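Local coordinates for conserved hypothetical protein BT1257 (Bacteroides thetaiotaomicron, PDB 2FG1) that probably acts as a macro-domain hydrolase that removes ADP-ribose from ADP-ribosylated thymidine in DNA, at residues L7-D12 against A152-D157; T25-D30 against P124-G129; A80-Q85 against Q105-V110; E109-T114 against E144-K149. All coordinates share one frame; numbering follows the deposited sequence. Where two conformers were deposited one is given.

Interaction 1. Residues L7-D12 against A152-D157; sequences LYIKGD and AVTVYD
Leu7 to Lys10 run parallel to Thr154 to Asp157, the two short strand axes 4.7 Å apart and 29° from each other, and five backbone hydrogen bonds join them in a zigzag: Leu7 N to Val153 O, Val155 N to Leu7 O, Ile9 N to Val155 O, Asp157 N to Ile9 O and Gly11 N to Asp157 O. The last carries the pairing one residue past strand 7-10. Gly11 takes a phi of 145°, where a CB would press on the preceding carbonyl oxygen and come near the Tyr156 ring. On one face Tyr8 and Val155 lie side by side, Tyr8 CD1 3.6 Å from Val155 CB, while the Tyr8 hydroxyl is bonded to Glu139 and Trp135. On the other, Leu7 CD2 rests 3.7 Å from Thr154 OG1. Ile9 puts CG1 between its backbone N and carbonyl carbon (chi1 60°), 3.8 Å from Thr154 CG2. Its CD1 then meets Tyr156 CE1 at 3.6 Å, and Asp12 O lies 3.7 Å from Tyr156 CD1. Tyr156 OH bonds to His122 ND1 and Ile17 N. An alanine in place of Tyr156 would probably leave Ile9 CD1 without the ring carbon it packs on, and His122 without its phenolic partner. Strand 7-10 forms one border of the macro-domain sheet and strand 153-157 separates it from strand 120-123, with helix 135-147 packed over the face that carries Val153 and Val155.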
loop_
_atom_site.group_PDB
_atom_site.type_symbol
_atom_site.label_atom_id
_atom_site.label_comp_id
_atom_site.label_asym_id
_atom_site.label_seq_id
_atom_site.Cartn_x
_atom_site.Cartn_y
_atom_site.Cartn_z
ATOM N N LEU A 7 3.037 4.315 14.172
ATOM C CA LEU A 7 4.329 4.940 14.391
ATOM C C LEU A 7 4.684 5.783 13.168
ATOM O O LEU A 7 4.628 5.287 12.052
ATOM C CB LEU A 7 5.397 3.870 14.596
ATOM C CG LEU A 7 6.844 4.350 14.670
ATOM C CD1 LEU A 7 7.072 5.179 15.927
ATOM C CD2 LEU A 7 7.806 3.182 14.587
ATOM N N TYR A 8 5.044 7.049 13.394
ATOM C CA TYR A 8 5.523 7.925 12.319
ATOM C C TYR A 8 6.988 8.214 12.540
ATOM O O TYR A 8 7.375 8.660 13.623
ATOM C CB TYR A 8 4.762 9.254 12.303
ATOM C CG TYR A 8 3.299 9.122 12.001
ATOM C CD1 TYR A 8 2.834 9.160 10.686
ATOM C CD2 TYR A 8 2.367 8.989 13.037
ATOM C CE1 TYR A 8 1.485 9.052 10.405
ATOM C CE2 TYR A 8 1.003 8.880 12.765
ATOM C CZ TYR A 8 0.581 8.920 11.453
ATOM O OH TYR A 8 -0.752 8.806 11.146
ATOM N N ILE A 9 7.800 7.972 11.511
ATOM C CA ILE A 9 9.228 8.240 11.583
ATOM C C ILE A 9 9.703 8.854 10.278
ATOM O O ILE A 9 9.008 8.782 9.267
ATOM C CB ILE A 9 10.068 6.956 11.876
ATOM C CG1 ILE A 9 9.864 5.893 10.782
ATOM C CG2 ILE A 9 9.791 6.399 13.288
ATOM C CD1 ILE A 9 10.817 4.708 10.919
ATOM N N LYS A 10 10.894 9.441 10.319
ATOM C CA LYS A 10 11.592 9.855 9.110
ATOM C C LYS A 10 12.141 8.622 8.414
ATOM O O LYS A 10 12.641 7.699 9.069
ATOM C CB LYS A 10 12.794 10.747 9.453
ATOM C CG LYS A 10 12.471 12.001 10.231
ATOM C CD LYS A 10 13.727 12.837 10.521
ATOM C CE LYS A 10 14.811 12.119 11.344
ATOM N NZ LYS A 10 14.316 11.601 12.639
ATOM N N GLY A 11 12.109 8.628 7.097
ATOM C CA GLY A 11 12.791 7.582 6.367
ATOM C C GLY A 11 12.091 7.174 5.103
ATOM O O GLY A 11 11.215 7.865 4.601
ATOM N N ASP A 12 12.452 5.992 4.636
ATOM C CA ASP A 12 12.068 5.488 3.336
ATOM C C ASP A 12 11.437 4.128 3.607
ATOM O O ASP A 12 12.110 3.247 4.149
ATOM C CB ASP A 12 13.371 5.359 2.540
ATOM C CG ASP A 12 13.208 4.733 1.170
ATOM O OD1 ASP A 12 12.119 4.252 0.788
ATOM O OD2 ASP A 12 14.239 4.735 0.459
ATOM N N ALA A 152 1.354 -3.981 13.909
ATOM C CA ALA A 152 2.165 -2.768 13.965
ATOM C C ALA A 152 2.170 -2.097 12.593
ATOM O O ALA A 152 2.229 -2.768 11.565
ATOM C CB ALA A 152 3.584 -3.089 14.422
ATOM N N VAL A 153 2.089 -0.765 12.588
ATOM C CA VAL A 153 2.142 0.028 11.358
ATOM C C VAL A 153 3.133 1.154 11.541
ATOM O O VAL A 153 3.030 1.899 12.509
ATOM C CB VAL A 153 0.764 0.644 11.006
ATOM C CG1 VAL A 153 0.859 1.505 9.751
ATOM C CG2 VAL A 153 -0.294 -0.441 10.819
ATOM N N THR A 154 4.075 1.262 10.604
ATOM C CA THR A 154 5.034 2.360 10.559
ATOM C C THR A 154 4.839 3.147 9.274
ATOM O O THR A 154 4.807 2.559 8.187
ATOM C CB THR A 154 6.487 1.835 10.651
ATOM O OG1 THR A 154 6.612 1.031 11.836
ATOM C CG2 THR A 154 7.496 2.978 10.753
ATOM N N VAL A 155 4.677 4.463 9.426
ATOM C CA VAL A 155 4.533 5.392 8.304
ATOM C C VAL A 155 5.835 6.176 8.213
ATOM O O VAL A 155 6.322 6.703 9.221
ATOM C CB VAL A 155 3.320 6.347 8.493
ATOM C CG1 VAL A 155 3.259 7.383 7.374
ATOM C CG2 VAL A 155 2.007 5.559 8.533
ATOM N N TYR A 156 6.376 6.236 6.994
ATOM C CA TYR A 156 7.686 6.814 6.730
ATOM C C TYR A 156 7.525 8.158 6.043
ATOM O O TYR A 156 6.973 8.222 4.946
ATOM C CB TYR A 156 8.516 5.859 5.846
ATOM C CG TYR A 156 8.842 4.558 6.540
ATOM C CD1 TYR A 156 10.111 4.334 7.048
ATOM C CD2 TYR A 156 7.876 3.568 6.708
ATOM C CE1 TYR A 156 10.416 3.151 7.706
ATOM C CE2 TYR A 156 8.166 2.384 7.379
ATOM C CZ TYR A 156 9.442 2.187 7.866
ATOM O OH TYR A 156 9.748 1.027 8.538
ATOM N N ASP A 157 7.990 9.217 6.702
ATOM C CA ASP A 157 7.916 10.580 6.188
ATOM C C ASP A 157 9.193 10.877 5.407
ATOM O O ASP A 157 10.305 10.715 5.930
ATOM C CB ASP A 157 7.800 11.602 7.336
ATOM C CG ASP A 157 6.461 11.556 8.074
ATOM O OD1 ASP A 157 5.507 10.883 7.631
ATOM O OD2 ASP A 157 6.385 12.217 9.132
#

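Interaction 2. Residues T25-D30 against P124-G129; sequences THICND and PRIGCG
Ile27 and Ile126 meet with their side chains crossing at about a right angle, and that crossing carries the contact. Ile126 is modelled in two conformers, and the distances here belong to one of them. The CD1 methyl of Ile27 reaches 3.7 Å from Ile126 CB and equally close, 3.7 Å, to Gly127 N, so it rests where the Ile126 side chain joins the backbone of the turn. Ile27 CG1 follows at 4.0 Å from Ile126 CB. The other branch of Ile126, CG2, turns to the strand backbone, 3.7 Å from Thr25 O and 4.1 Å from His26 CA; it stands anti to its own carbonyl carbon, because CG1 occupies the slot between N and C (chi1 62°). Pro124 comes in beside it, its CD 3.5 Å from Thr25 O. Thr25 O is buried without a polar partner in the model, and Pro124 CD and Ile126 CG2 pack on it. Arg125 to Cys128 form a type II turn, closed by Cys128 N to Arg125 O at 3.2 Å, and Gly127 has the positive phi (87°) that such a turn wants at its third position. In macro domains a glycine-rich loop here ordinarily lines the ADP-ribose cleft, which this one probably does too. Strand 22-29 lies between strands 120-123 and 77-85 in the sheet; Met138 and Ile142 of helix 135-147 pack on Ile126, Phe38 of helix 38-45 packs on Pro124, and Ile98 touches Ile27.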
loop_
_atom_site.group_PDB
_atom_site.type_symbol
_atom_site.label_atom_id
_atom_site.label_comp_id
_atom_site.label_asym_id
_atom_site.label_seq_id
_atom_site.Cartn_x
_atom_site.Cartn_y
_atom_site.Cartn_z
ATOM N N THR A 25 3.284 -1.688 2.118
ATOM C CA THR A 25 2.004 -1.492 1.438
ATOM C C THR A 25 1.997 -0.166 0.704
ATOM O O THR A 25 2.390 0.851 1.270
ATOM C CB THR A 25 0.822 -1.472 2.428
ATOM O OG1 THR A 25 1.014 -0.418 3.383
ATOM C CG2 THR A 25 0.698 -2.780 3.174
ATOM N N HIS A 26 1.508 -0.154 -0.535
ATOM C CA HIS A 26 1.375 1.108 -1.262
ATOM C C HIS A 26 0.195 1.025 -2.227
ATOM O O HIS A 26 -0.285 -0.060 -2.545
ATOM C CB HIS A 26 2.691 1.450 -1.969
ATOM C CG HIS A 26 2.978 0.561 -3.126
ATOM N ND1 HIS A 26 3.050 1.039 -4.413
ATOM C CD2 HIS A 26 3.131 -0.782 -3.202
ATOM C CE1 HIS A 26 3.260 0.027 -5.239
ATOM N NE2 HIS A 26 3.306 -1.089 -4.531
ATOM N N ILE A 27 -0.280 2.186 -2.660
ATOM C CA ILE A 27 -1.479 2.283 -3.488
ATOM C C ILE A 27 -1.118 2.384 -4.961
ATOM O O ILE A 27 -0.403 3.310 -5.393
ATOM C CB ILE A 27 -2.358 3.484 -3.081
ATOM C CG1 ILE A 27 -2.888 3.304 -1.650
ATOM C CG2 ILE A 27 -3.531 3.631 -4.053
ATOM C CD1 ILE A 27 -3.587 4.547 -1.080
ATOM N N CYS A 28 -1.641 1.420 -5.717
ATOM C CA CYS A 28 -1.513 1.367 -7.157
ATOM C C CYS A 28 -2.802 1.807 -7.824
ATOM O O CYS A 28 -3.891 1.774 -7.235
ATOM C CB CYS A 28 -1.193 -0.071 -7.585
ATOM S SG CYS A 28 0.365 -0.693 -6.993
ATOM N N ASN A 29 -2.682 2.219 -9.077
ATOM C CA ASN A 29 -3.867 2.543 -9.862
ATOM C C ASN A 29 -4.416 1.336 -10.621
ATOM O O ASN A 29 -3.772 0.273 -10.714
ATOM C CB ASN A 29 -3.577 3.698 -10.818
ATOM C CG ASN A 29 -2.510 3.347 -11.815
ATOM O OD1 ASN A 29 -2.762 2.607 -12.768
ATOM N ND2 ASN A 29 -1.292 3.823 -11.570
ATOM N N ASP A 30 -5.613 1.519 -11.167
ATOM C CA ASP A 30 -6.318 0.448 -11.874
ATOM C C ASP A 30 -6.151 0.479 -13.397
ATOM O O ASP A 30 -6.937 -0.153 -14.110
ATOM C CB ASP A 30 -7.807 0.438 -11.486
ATOM C CG ASP A 30 -8.530 1.720 -11.859
ATOM O OD1 ASP A 30 -7.904 2.632 -12.447
ATOM O OD2 ASP A 30 -9.747 1.804 -11.567
ATOM N N PRO A 124 4.595 4.387 2.991
ATOM C CA PRO A 124 4.685 5.842 2.871
ATOM C C PRO A 124 3.345 6.461 3.310
ATOM O O PRO A 124 2.456 5.732 3.787
ATOM C CB PRO A 124 4.931 6.039 1.370
ATOM C CG PRO A 124 4.152 4.898 0.742
ATOM C CD PRO A 124 4.364 3.725 1.686
ATOM N N ARG A 125 3.206 7.784 3.178
ATOM C CA ARG A 125 1.919 8.437 3.454
ATOM C C ARG A 125 0.980 8.153 2.294
ATOM O O ARG A 125 0.774 8.979 1.401
ATOM C CB ARG A 125 2.066 9.952 3.651
ATOM C CG ARG A 125 3.005 10.361 4.769
ATOM C CD ARG A 125 2.903 11.851 5.077
ATOM N NE ARG A 125 1.746 12.150 5.918
ATOM C CZ ARG A 125 1.743 12.112 7.250
ATOM N NH1 ARG A 125 0.643 12.406 7.915
ATOM N NH2 ARG A 125 2.834 11.778 7.925
ATOM N N ILE A 126 0.422 6.940 2.300
ATOM C CA ILE A 126 -0.340 6.421 1.158
ATOM C C ILE A 126 -1.528 7.327 0.810
ATOM O O ILE A 126 -2.270 7.783 1.683
ATOM C CB ILE A 126 -0.789 4.945 1.352
ATOM C CG1 ILE A 126 -1.723 4.800 2.569
ATOM C CG2 ILE A 126 0.433 4.001 1.465
ATOM C CD1 ILE A 126 -2.372 3.421 2.680
ATOM N N GLY A 127 -1.674 7.604 -0.477
ATOM C CA GLY A 127 -2.746 8.476 -0.990
ATOM C C GLY A 127 -2.470 9.971 -1.034
ATOM O O GLY A 127 -3.187 10.710 -1.716
ATOM N N CYS A 128 -1.454 10.434 -0.306
ATOM C CA CYS A 128 -1.104 11.859 -0.293
ATOM C C CYS A 128 -0.385 12.264 -1.565
ATOM O O CYS A 128 0.461 11.527 -2.077
ATOM C CB CYS A 128 -0.219 12.212 0.902
ATOM S SG CYS A 128 -1.030 12.066 2.487
ATOM N N GLY A 129 -0.702 13.461 -2.040
ATOM C CA GLY A 129 -0.141 13.977 -3.283
ATOM C C GLY A 129 -1.146 13.883 -4.403
ATOM O O GLY A 129 -2.304 14.272 -4.239
#

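Interaction 3. Residues A80-Q85 against Q105-V110; sequences ANMIGQ and QCLKEV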
loop_
_atom_site.group_PDB
_atom_site.type_symbol
_atom_site.label_atom_id
_atom_site.label_comp_id
_atom_site.label_asym_id
_atom_site.label_seq_id
_atom_site.Cartn_x
_atom_site.Cartn_y
_atom_site.Cartn_z
ATOM N N ALA A 80 2.996 -5.267 -0.909
ATOM C CA ALA A 80 1.593 -5.403 -1.257
ATOM C C ALA A 80 1.221 -4.308 -2.242
ATOM O O ALA A 80 1.177 -3.122 -1.885
ATOM C CB ALA A 80 0.734 -5.317 0.004
ATOM N N ASN A 81 0.970 -4.712 -3.486
ATOM C CA ASN A 81 0.499 -3.800 -4.533
ATOM C C ASN A 81 -1.025 -3.719 -4.387
ATOM O O ASN A 81 -1.723 -4.662 -4.731
ATOM C CB ASN A 81 0.845 -4.350 -5.931
ATOM C CG ASN A 81 2.344 -4.432 -6.210
ATOM O OD1 ASN A 81 3.139 -3.632 -5.738
ATOM N ND2 ASN A 81 2.722 -5.384 -7.074
HETATM N N MSE A 82 -1.520 -2.606 -3.845
HETATM C CA MSE A 82 -2.933 -2.475 -3.484
HETATM C C MSE A 82 -3.640 -1.594 -4.493
HETATM O O MSE A 82 -3.312 -0.423 -4.612
HETATM C CB MSE A 82 -3.066 -1.811 -2.105
HETATM C CG MSE A 82 -2.346 -2.544 -0.957
HETATM SE SE MSE A 82 -2.773 -1.813 0.800
HETATM C CE MSE A 82 -2.226 0.043 0.526
ATOM N N ILE A 83 -4.623 -2.130 -5.212
ATOM C CA ILE A 83 -5.303 -1.300 -6.211
ATOM C C ILE A 83 -6.339 -0.423 -5.516
ATOM O O ILE A 83 -7.433 -0.882 -5.180
ATOM C CB ILE A 83 -5.925 -2.126 -7.355
ATOM C CG1 ILE A 83 -4.859 -2.992 -8.035
ATOM C CG2 ILE A 83 -6.581 -1.186 -8.373
ATOM C CD1 ILE A 83 -5.413 -3.852 -9.165
ATOM N N GLY A 84 -5.978 0.842 -5.298
ATOM C CA GLY A 84 -6.789 1.741 -4.476
ATOM C C GLY A 84 -7.078 3.106 -5.057
ATOM O O GLY A 84 -7.604 3.974 -4.363
ATOM N N GLN A 85 -6.722 3.303 -6.318
ATOM C CA GLN A 85 -7.062 4.550 -6.974
ATOM C C GLN A 85 -7.515 4.296 -8.404
ATOM O O GLN A 85 -7.039 3.381 -9.079
ATOM C CB GLN A 85 -5.927 5.577 -6.884
ATOM C CG GLN A 85 -4.798 5.326 -7.827
ATOM C CD GLN A 85 -3.747 6.430 -7.786
ATOM O OE1 GLN A 85 -2.956 6.503 -6.839
ATOM N NE2 GLN A 85 -3.721 7.277 -8.820
ATOM N N GLN A 105 -10.865 -1.964 1.471
ATOM C CA GLN A 105 -10.966 -3.366 1.042
ATOM C C GLN A 105 -9.576 -3.982 0.889
ATOM O O GLN A 105 -9.336 -5.116 1.325
ATOM C CB GLN A 105 -11.780 -3.495 -0.246
ATOM C CG GLN A 105 -11.955 -4.944 -0.715
ATOM C CD GLN A 105 -12.904 -5.103 -1.881
ATOM O OE1 GLN A 105 -13.054 -4.212 -2.721
ATOM N NE2 GLN A 105 -13.578 -6.250 -1.929
ATOM N N CYS A 106 -8.651 -3.231 0.301
ATOM C CA CYS A 106 -7.276 -3.701 0.195
ATOM C C CYS A 106 -6.689 -3.989 1.569
ATOM O O CYS A 106 -6.044 -5.020 1.776
ATOM C CB CYS A 106 -6.402 -2.648 -0.483
ATOM S SG CYS A 106 -6.769 -2.288 -2.219
ATOM N N LEU A 107 -6.908 -3.075 2.518
ATOM C CA LEU A 107 -6.354 -3.225 3.848
ATOM C C LEU A 107 -6.974 -4.393 4.611
ATOM O O LEU A 107 -6.287 -4.999 5.435
ATOM C CB LEU A 107 -6.436 -1.917 4.641
ATOM C CG LEU A 107 -5.477 -0.819 4.135
ATOM C CD1 LEU A 107 -5.803 0.532 4.786
ATOM C CD2 LEU A 107 -4.022 -1.190 4.370
ATOM N N LYS A 108 -8.232 -4.733 4.320
ATOM C CA LYS A 108 -8.823 -5.945 4.901
ATOM C C LYS A 108 -8.019 -7.185 4.470
ATOM O O LYS A 108 -7.781 -8.099 5.272
ATOM C CB LYS A 108 -10.284 -6.104 4.474
ATOM C CG LYS A 108 -11.294 -5.259 5.258
ATOM C CD LYS A 108 -12.730 -5.640 4.896
ATOM C CE LYS A 108 -13.762 -5.019 5.822
ATOM N NZ LYS A 108 -13.688 -3.546 5.888
ATOM N N GLU A 109 -7.612 -7.215 3.204
ATOM C CA GLU A 109 -6.826 -8.352 2.712
ATOM C C GLU A 109 -5.409 -8.335 3.298
ATOM O O GLU A 109 -4.866 -9.392 3.671
ATOM C CB GLU A 109 -6.817 -8.411 1.178
ATOM C CG GLU A 109 -6.206 -9.711 0.636
ATOM C CD GLU A 109 -6.296 -9.852 -0.867
ATOM O OE1 GLU A 109 -7.099 -9.140 -1.502
ATOM O OE2 GLU A 109 -5.569 -10.705 -1.423
ATOM N N VAL A 110 -4.815 -7.147 3.412
ATOM C CA VAL A 110 -3.522 -7.013 4.069
ATOM C C VAL A 110 -3.605 -7.472 5.530
ATOM O O VAL A 110 -2.675 -8.110 6.033
ATOM C CB VAL A 110 -2.990 -5.572 3.968
ATOM C CG1 VAL A 110 -1.748 -5.375 4.834
ATOM C CG2 VAL A 110 -2.689 -5.239 2.494
#
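Val110 N donates to Cys106 O at 3.0 Å, a helical bond between two residues that both direct their CB toward the strand. The segments run nearly antiparallel, at 160°, with axes 8.6 Å apart at their closest. Cys106 sits over the strand: its SG is 3.7 Å from Met82 CB, and the two CB atoms of Met82 and Cys106 are 3.8 Å apart. SG also comes 3.3 Å from Ile83 O, a close contact. Met82 was built as selenomethionine, its selenium standing where the natural residue has sulfur. With chi2 extended at -171°, the chain carries SE toward the helix, where it lies 3.8 Å from Leu107 CD2 and 3.8 Å from Val110 CG2. The Met82 and Val110 side chains cross at about a right angle, and chi3 (-57°) bends CE off the line of the methionine chain. Farther along, Ala80 CB leaves a longer 4.2 Å to Val110 CG2. In the macro-domain fold this packs helix 100-117 on one face of the sheet, on the way from strand 77-85 to the parallel strand 120-123, which lies two places along with strand 22-29 between them. Leu107 also packs on Ile142 and Leu146 of the neighbouring helix 135-147. The touching groups are mostly methyls, methylenes, selenium and a thiol, so shape and dispersion rather than directed bonds probably hold helix to strand, and the approach of SG to Ile83 O may add a weak polar attraction.

Interaction 4. Residues E109-T114 against E144-K149; sequences EVALFT and EELITK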
loop_
_atom_site.group_PDB
_atom_site.type_symbol
_atom_site.label_atom_id
_atom_site.label_comp_id
_atom_site.label_asym_id
_atom_site.label_seq_id
_atom_site.Cartn_x
_atom_site.Cartn_y
_atom_site.Cartn_z
ATOM N N GLU A 109 -7.612 -7.215 3.204
ATOM C CA GLU A 109 -6.826 -8.352 2.712
ATOM C C GLU A 109 -5.409 -8.335 3.298
ATOM O O GLU A 109 -4.866 -9.392 3.671
ATOM C CB GLU A 109 -6.817 -8.411 1.178
ATOM C CG GLU A 109 -6.206 -9.711 0.636
ATOM C CD GLU A 109 -6.296 -9.852 -0.867
ATOM O OE1 GLU A 109 -7.099 -9.140 -1.502
ATOM O OE2 GLU A 109 -5.569 -10.705 -1.423
ATOM N N VAL A 110 -4.815 -7.147 3.412
ATOM C CA VAL A 110 -3.522 -7.013 4.069
ATOM C C VAL A 110 -3.605 -7.472 5.530
ATOM O O VAL A 110 -2.675 -8.110 6.033
ATOM C CB VAL A 110 -2.990 -5.572 3.968
ATOM C CG1 VAL A 110 -1.748 -5.375 4.834
ATOM C CG2 VAL A 110 -2.689 -5.239 2.494
ATOM N N ALA A 111 -4.708 -7.166 6.215
ATOM C CA ALA A 111 -4.856 -7.608 7.603
ATOM C C ALA A 111 -4.772 -9.137 7.710
ATOM O O ALA A 111 -4.067 -9.663 8.569
ATOM C CB ALA A 111 -6.151 -7.091 8.201
ATOM N N LEU A 112 -5.490 -9.845 6.843
ATOM C CA LEU A 112 -5.455 -11.311 6.872
ATOM C C LEU A 112 -4.061 -11.841 6.568
ATOM O O LEU A 112 -3.576 -12.749 7.242
ATOM C CB LEU A 112 -6.463 -11.891 5.887
ATOM C CG LEU A 112 -7.928 -11.563 6.159
ATOM C CD1 LEU A 112 -8.781 -11.983 4.983
ATOM C CD2 LEU A 112 -8.402 -12.228 7.409
ATOM N N PHE A 113 -3.417 -11.264 5.563
ATOM C CA PHE A 113 -2.084 -11.710 5.164
ATOM C C PHE A 113 -1.062 -11.487 6.290
ATOM O O PHE A 113 -0.263 -12.384 6.610
ATOM C CB PHE A 113 -1.662 -10.976 3.883
ATOM C CG PHE A 113 -0.316 -11.394 3.341
ATOM C CD1 PHE A 113 -0.229 -12.338 2.327
ATOM C CD2 PHE A 113 0.856 -10.820 3.819
ATOM C CE1 PHE A 113 1.018 -12.716 1.805
ATOM C CE2 PHE A 113 2.109 -11.200 3.315
ATOM C CZ PHE A 113 2.183 -12.146 2.308
ATOM N N THR A 114 -1.114 -10.299 6.877
ATOM C CA THR A 114 -0.197 -9.900 7.918
ATOM C C THR A 114 -0.387 -10.779 9.167
ATOM O O THR A 114 0.593 -11.241 9.751
ATOM C CB THR A 114 -0.371 -8.385 8.174
ATOM O OG1 THR A 114 0.024 -7.668 6.988
ATOM C CG2 THR A 114 0.440 -7.912 9.336
ATOM N N GLU A 144 -8.344 1.449 11.966
ATOM C CA GLU A 144 -9.405 0.467 12.084
ATOM C C GLU A 144 -9.004 -0.895 11.531
ATOM O O GLU A 144 -9.284 -1.923 12.154
ATOM C CB GLU A 144 -10.647 0.974 11.372
ATOM C CG GLU A 144 -11.249 2.181 12.046
ATOM C CD GLU A 144 -12.328 2.822 11.214
ATOM O OE1 GLU A 144 -12.742 2.243 10.192
ATOM O OE2 GLU A 144 -12.773 3.921 11.596
ATOM N N GLU A 145 -8.378 -0.911 10.361
ATOM C CA GLU A 145 -8.131 -2.182 9.678
ATOM C C GLU A 145 -6.880 -2.907 10.141
ATOM O O GLU A 145 -6.793 -4.116 9.948
ATOM C CB GLU A 145 -8.108 -2.000 8.154
ATOM C CG GLU A 145 -9.442 -1.569 7.548
ATOM C CD GLU A 145 -10.576 -2.573 7.750
ATOM O OE1 GLU A 145 -10.318 -3.727 8.168
ATOM O OE2 GLU A 145 -11.739 -2.216 7.489
ATOM N N LEU A 146 -5.915 -2.193 10.720
ATOM C CA LEU A 146 -4.635 -2.807 11.109
ATOM C C LEU A 146 -4.324 -2.659 12.591
ATOM O O LEU A 146 -4.163 -3.652 13.305
ATOM C CB LEU A 146 -3.474 -2.269 10.251
ATOM C CG LEU A 146 -3.592 -2.525 8.745
ATOM C CD1 LEU A 146 -2.490 -1.806 7.992
ATOM C CD2 LEU A 146 -3.596 -4.028 8.406
ATOM N N ILE A 147 -4.248 -1.418 13.059
ATOM C CA ILE A 147 -3.801 -1.149 14.427
ATOM C C ILE A 147 -4.648 -1.860 15.482
ATOM O O ILE A 147 -4.118 -2.400 16.455
ATOM C CB ILE A 147 -3.778 0.375 14.692
ATOM C CG1 ILE A 147 -2.660 1.043 13.889
ATOM C CG2 ILE A 147 -3.657 0.699 16.185
ATOM C CD1 ILE A 147 -1.244 0.633 14.292
ATOM N N THR A 148 -5.960 -1.873 15.289
ATOM C CA THR A 148 -6.867 -2.459 16.278
ATOM C C THR A 148 -6.748 -3.978 16.404
ATOM O O THR A 148 -7.286 -4.560 17.364
ATOM C CB THR A 148 -8.333 -2.105 15.977
ATOM O OG1 THR A 148 -8.693 -2.653 14.704
ATOM C CG2 THR A 148 -8.538 -0.591 15.990
ATOM N N LYS A 149 -6.063 -4.604 15.446
ATOM C CA LYS A 149 -5.824 -6.047 15.477
ATOM C C LYS A 149 -4.410 -6.365 15.925
ATOM O O LYS A 149 -3.928 -7.485 15.752
ATOM C CB LYS A 149 -6.087 -6.661 14.106
ATOM C CG LYS A 149 -7.529 -6.590 13.698
ATOM C CD LYS A 149 -7.641 -6.404 12.218
ATOM C CE LYS A 149 -8.799 -5.480 11.940
ATOM N NZ LYS A 149 -9.117 -5.432 10.500
#
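Ala111 and Leu146 carry the apolar part of this contact. One methyl of the leucine does the touching: Leu146 CD2 lies 3.9 Å from Ala111 CA and 4.0 Å from Ala111 CB, so it rests against the helix backbone as much as against the methyl. The same CD2 is 4.2 Å from Val110 CG1, a looser approach. Although the CB of Leu146 does not aim at helix 100-117, the branch end comes nearer to it. Ala111 is small enough for the helices to come close: its CB lies 3.5 Å from Glu145 O, a methyl packed against a carbonyl oxygen. The pairing joins helices 100-117 and 135-147, which lie together on one face of the central sheet of the macro fold; Val121 of strand 120-123 sits beneath, touching Val110, Thr114 and Leu146. The polar bonds lie within each segment. Lys149, one of whose two conformers is described, sends NZ back to Glu145 O at 2.7 Å, coming from 39° above the carbonyl plane, and the same NZ forms a salt bridge with Glu145 OE1 at 3.1 Å, its hydrogen bond weak; the other carboxylate oxygen, OE2, pairs with Arg104 and Lys108. Thr148 OG1 donates to Glu144 O at 2.7 Å, across the wider pi-type turn at 144-147. In the conformer of Thr114 described, OG1 donates to Val110 O at 2.9 Å, an oxygen that also takes the N-H of Thr114.

Along the chain, strand 7-10 is the first strand and 153-157 the last, so interaction 1 encloses the other three. Interaction 2 spans interaction 3, while interactions 2 and 4 alternate and interactions 3 and 4 share Glu109 and Val110 on helix 100-117. Interactions 1, 2 and 3 all reach the same mixed sheet, their centres about 14 Å (1 and 2), 10 Å (2 and 3) and 18 Å (1 and 3) apart; interactions 3 and 4 lie about 11 Å apart. The Asp157 to Arg125 salt bridge links interactions 1 and 2, and Lys108 to Glu145 links 3 and 4. Together the contacts tie an edge strand, interior strands, a loop and two helices into the same sheet-and-helix fold.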